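Local coordinates for protein aminopeptidase N (Francisella tularensis subsp. tularensis, PDB 5DLL) that is a zinc aminopeptidase of the M1 family that removes N-terminal amino acids from peptides, probably in intracellular peptide degradation, at residues D145-M150 against R323-L328. Numbering follows the deposited sequence.
Sequences DRPDVM and RDWFQL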
ATOM      1  N   ASP A 145       9.788  -4.052  25.685  1.00 38.58           N
ATOM      2  CA  ASP A 145       8.984  -4.064  24.472  1.00 38.84           C
ATOM      3  C   ASP A 145       9.275  -2.834  23.603  1.00 41.60           C
ATOM      4  O   ASP A 145       8.441  -1.932  23.443  1.00 44.04           O
ATOM      5  CB  ASP A 145       7.503  -4.170  24.847  1.00 39.80           C
ATOM      6  CG  ASP A 145       6.603  -4.387  23.652  1.00 43.99           C
ATOM      7  OD1 ASP A 145       7.095  -4.395  22.502  1.00 56.72           O
ATOM      8  OD2 ASP A 145       5.387  -4.543  23.869  1.00 44.65           O
ATOM      9  N   ARG A 146      10.478  -2.828  23.037  1.00 39.24           N
ATOM     10  CA  ARG A 146      10.952  -1.754  22.171  1.00 37.04           C
ATOM     11  C   ARG A 146      11.842  -2.385  21.106  1.00 37.69           C
ATOM     12  O   ARG A 146      12.538  -3.370  21.380  1.00 35.52           O
ATOM     13  CB  ARG A 146      11.724  -0.697  22.971  1.00 35.47           C
ATOM     14  CG  ARG A 146      12.866  -1.256  23.805  1.00 34.35           C
ATOM     15  CD  ARG A 146      13.410  -0.225  24.775  1.00 36.00           C
ATOM     16  NE  ARG A 146      14.181   0.827  24.114  1.00 40.05           N
ATOM     17  CZ  ARG A 146      14.709   1.881  24.739  1.00 42.01           C
ATOM     18  NH1 ARG A 146      14.548   2.047  26.048  1.00 39.61           N
ATOM     19  NH2 ARG A 146      15.396   2.787  24.050  1.00 43.75           N
ATOM     20  N   PRO A 147      11.830  -1.818  19.888  1.00 41.37           N
ATOM     21  CA  PRO A 147      12.465  -2.490  18.760  1.00 40.32           C
ATOM     22  C   PRO A 147      14.002  -2.491  18.762  1.00 40.74           C
ATOM     23  O   PRO A 147      14.598  -3.277  18.032  1.00 46.63           O
ATOM     24  CB  PRO A 147      11.912  -1.728  17.553  1.00 42.42           C
ATOM     25  CG  PRO A 147      11.638  -0.355  18.060  1.00 43.25           C
ATOM     26  CD  PRO A 147      11.240  -0.520  19.500  1.00 44.44           C
ATOM     27  N   ASP A 148      14.637  -1.631  19.561  1.00 40.60           N
ATOM     28  CA  ASP A 148      16.109  -1.603  19.633  1.00 39.45           C
ATOM     29  C   ASP A 148      16.681  -2.641  20.601  1.00 38.46           C
ATOM     30  O   ASP A 148      17.895  -2.708  20.794  1.00 40.82           O
ATOM     31  CB  ASP A 148      16.653  -0.194  19.943  1.00 39.51           C
ATOM     32  CG  ASP A 148      16.171   0.359  21.269  1.00 42.00           C
ATOM     33  OD1 ASP A 148      15.095  -0.055  21.740  1.00 41.73           O
ATOM     34  OD2 ASP A 148      16.867   1.224  21.841  1.00 49.41           O
ATOM     35  N   VAL A 149      15.808  -3.443  21.207  1.00 37.41           N
ATOM     36  CA  VAL A 149      16.235  -4.596  21.986  1.00 35.20           C
ATOM     37  C   VAL A 149      15.836  -5.853  21.220  1.00 34.53           C
ATOM     38  O   VAL A 149      14.643  -6.162  21.092  1.00 31.78           O
ATOM     39  CB  VAL A 149      15.609  -4.593  23.389  1.00 35.21           C
ATOM     40  CG1 VAL A 149      16.042  -5.826  24.174  1.00 34.88           C
ATOM     41  CG2 VAL A 149      15.999  -3.321  24.124  1.00 37.69           C
ATOM     42  N   MET A 150      16.851  -6.551  20.704  1.00 34.65           N
ATOM     43  CA  MET A 150      16.671  -7.727  19.860  1.00 35.03           C
ATOM     44  C   MET A 150      17.361  -8.934  20.477  1.00 33.63           C
ATOM     45  O   MET A 150      18.512  -8.840  20.903  1.00 33.95           O
ATOM     46  CB  MET A 150      17.271  -7.482  18.479  1.00 38.95           C
ATOM     47  CG  MET A 150      16.693  -6.291  17.727  1.00 40.63           C
ATOM     48  SD  MET A 150      17.660  -5.913  16.253  1.00 44.72           S
ATOM     49  CE  MET A 150      19.192  -5.523  17.099  1.00 53.91           C
ATOM     50  N   ARG A 323      15.358   1.313  14.918  1.00 45.63           N
ATOM     51  CA  ARG A 323      15.787   1.611  16.290  1.00 42.41           C
ATOM     52  C   ARG A 323      14.620   2.105  17.137  1.00 45.16           C
ATOM     53  O   ARG A 323      14.478   1.722  18.304  1.00 45.34           O
ATOM     54  CB  ARG A 323      16.879   2.676  16.259  1.00 44.19           C
ATOM     55  CG  ARG A 323      17.480   3.025  17.609  1.00 45.75           C
ATOM     56  CD  ARG A 323      18.269   4.320  17.522  1.00 45.44           C
ATOM     57  NE  ARG A 323      17.391   5.482  17.403  1.00 44.15           N
ATOM     58  CZ  ARG A 323      17.808   6.747  17.370  1.00 47.47           C
ATOM     59  NH1 ARG A 323      19.106   7.039  17.446  1.00 48.32           N
ATOM     60  NH2 ARG A 323      16.919   7.730  17.262  1.00 47.65           N
ATOM     61  N   ASP A 324      13.805   2.972  16.540  1.00 42.01           N
ATOM     62  CA  ASP A 324      12.586   3.474  17.164  1.00 43.34           C
ATOM     63  C   ASP A 324      11.493   3.600  16.102  1.00 43.21           C
ATOM     64  O   ASP A 324      11.752   3.383  14.922  1.00 43.01           O
ATOM     65  CB  ASP A 324      12.859   4.818  17.843  1.00 47.22           C
ATOM     66  CG  ASP A 324      13.422   5.854  16.884  1.00 50.37           C
ATOM     67  OD1 ASP A 324      12.735   6.182  15.890  1.00 50.02           O
ATOM     68  OD2 ASP A 324      14.547   6.344  17.124  1.00 46.47           O
ATOM     69  N   TRP A 325      10.282   3.966  16.511  1.00 44.49           N
ATOM     70  CA  TRP A 325       9.146   4.014  15.585  1.00 45.51           C
ATOM     71  C   TRP A 325       9.053   5.302  14.753  1.00 45.26           C
ATOM     72  O   TRP A 325       8.153   5.428  13.924  1.00 50.87           O
ATOM     73  CB  TRP A 325       7.838   3.777  16.342  1.00 49.11           C
ATOM     74  CG  TRP A 325       7.803   2.449  17.037  1.00 49.87           C
ATOM     75  CD1 TRP A 325       7.839   2.224  18.384  1.00 44.16           C
ATOM     76  CD2 TRP A 325       7.749   1.159  16.415  1.00 44.72           C
ATOM     77  NE1 TRP A 325       7.799   0.872  18.639  1.00 46.08           N
ATOM     78  CE2 TRP A 325       7.745   0.196  17.448  1.00 46.11           C
ATOM     79  CE3 TRP A 325       7.698   0.725  15.086  1.00 42.45           C
ATOM     80  CZ2 TRP A 325       7.690  -1.176  17.191  1.00 47.19           C
ATOM     81  CZ3 TRP A 325       7.645  -0.639  14.830  1.00 44.71           C
ATOM     82  CH2 TRP A 325       7.643  -1.574  15.877  1.00 45.04           C
ATOM     83  N   PHE A 326       9.969   6.249  14.965  1.00 44.24           N
ATOM     84  CA  PHE A 326      10.097   7.421  14.075  1.00 48.83           C
ATOM     85  C   PHE A 326      10.819   6.998  12.793  1.00 42.96           C
ATOM     86  O   PHE A 326      10.687   7.622  11.734  1.00 39.95           O
ATOM     87  CB  PHE A 326      10.885   8.556  14.748  1.00 48.71           C
ATOM     88  CG  PHE A 326      10.279   9.049  16.035  1.00 48.53           C
ATOM     89  CD1 PHE A 326      10.634   8.480  17.254  1.00 49.96           C
ATOM     90  CD2 PHE A 326       9.368  10.096  16.031  1.00 50.54           C
ATOM     91  CE1 PHE A 326      10.084   8.940  18.441  1.00 48.61           C
ATOM     92  CE2 PHE A 326       8.815  10.563  17.213  1.00 49.27           C
ATOM     93  CZ  PHE A 326       9.174   9.984  18.421  1.00 51.55           C
ATOM     94  N   GLN A 327      11.569   5.908  12.922  1.00 41.18           N
ATOM     95  CA  GLN A 327      12.376   5.337  11.860  1.00 41.79           C
ATOM     96  C   GLN A 327      11.571   4.390  10.949  1.00 41.65           C
ATOM     97  O   GLN A 327      12.140   3.517  10.292  1.00 43.90           O
ATOM     98  CB  GLN A 327      13.559   4.592  12.508  1.00 45.49           C
ATOM     99  CG  GLN A 327      14.916   5.271  12.393  1.00 48.85           C
ATOM    100  CD  GLN A 327      14.969   6.702  12.904  1.00 48.12           C
ATOM    101  OE1 GLN A 327      15.336   7.622  12.171  1.00 58.92           O
ATOM    102  NE2 GLN A 327      14.633   6.890  14.165  1.00 45.88           N
ATOM    103  N   LEU A 328      10.259   4.595  10.877  1.00 46.66           N
ATOM    104  CA  LEU A 328       9.357   3.676  10.182  1.00 45.48           C
ATOM    105  C   LEU A 328       9.382   3.867   8.660  1.00 47.53           C
ATOM    106  O   LEU A 328       9.017   2.957   7.912  1.00 61.77           O
ATOM    107  CB  LEU A 328       7.931   3.848  10.725  1.00 47.88           C
ATOM    108  CG  LEU A 328       7.045   2.609  10.900  1.00 48.79           C
ATOM    109  CD1 LEU A 328       7.781   1.452  11.554  1.00 53.16           C
ATOM    110  CD2 LEU A 328       5.828   2.984  11.726  1.00 51.12           C
TER
HETATM  111  O   HOH W   1      13.271   2.067  20.980  1.00 43.43           O
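Pro147 and Asp148, the central residues of a type I beta turn from Arg146 to Val149, pack against Arg323 to Trp325, part of the loop between strand 321-322 and helix 328-346. CA of Asp148 lies 4.6 Å from CA of Arg323. The turn belongs to the M1 N-terminal domain, and the loop leads into helix 328-346 of the peptidase domain, which carries the zinc ligand Glu332. Proline suits the second place of the turn because its ring already fixes phi. Its CG sits over one face of the Trp325 indole, offset toward the rim, in a CH-pi contact 4.2 Å from the centroid of the five-membered ring, while CD lies 3.8 Å from NE1. Trp325 also meets Tyr197 edge-to-face. CB of Asp148 comes 3.3 Å from O of Arg323, and its carboxylate turns back to Arg146, OD1 accepting a hydrogen bond from NE through its syn lone pair. Asp324 has a carboxylate short enough for OD1 to accept from the backbone N of Phe326, closing an Asx turn; Arg323 grips its other oxygen, OD2, side-on through NE and NH2. One water spans the interface, donating to Arg323 O at 3.0 Å and, weakly, to Asp148 OD1.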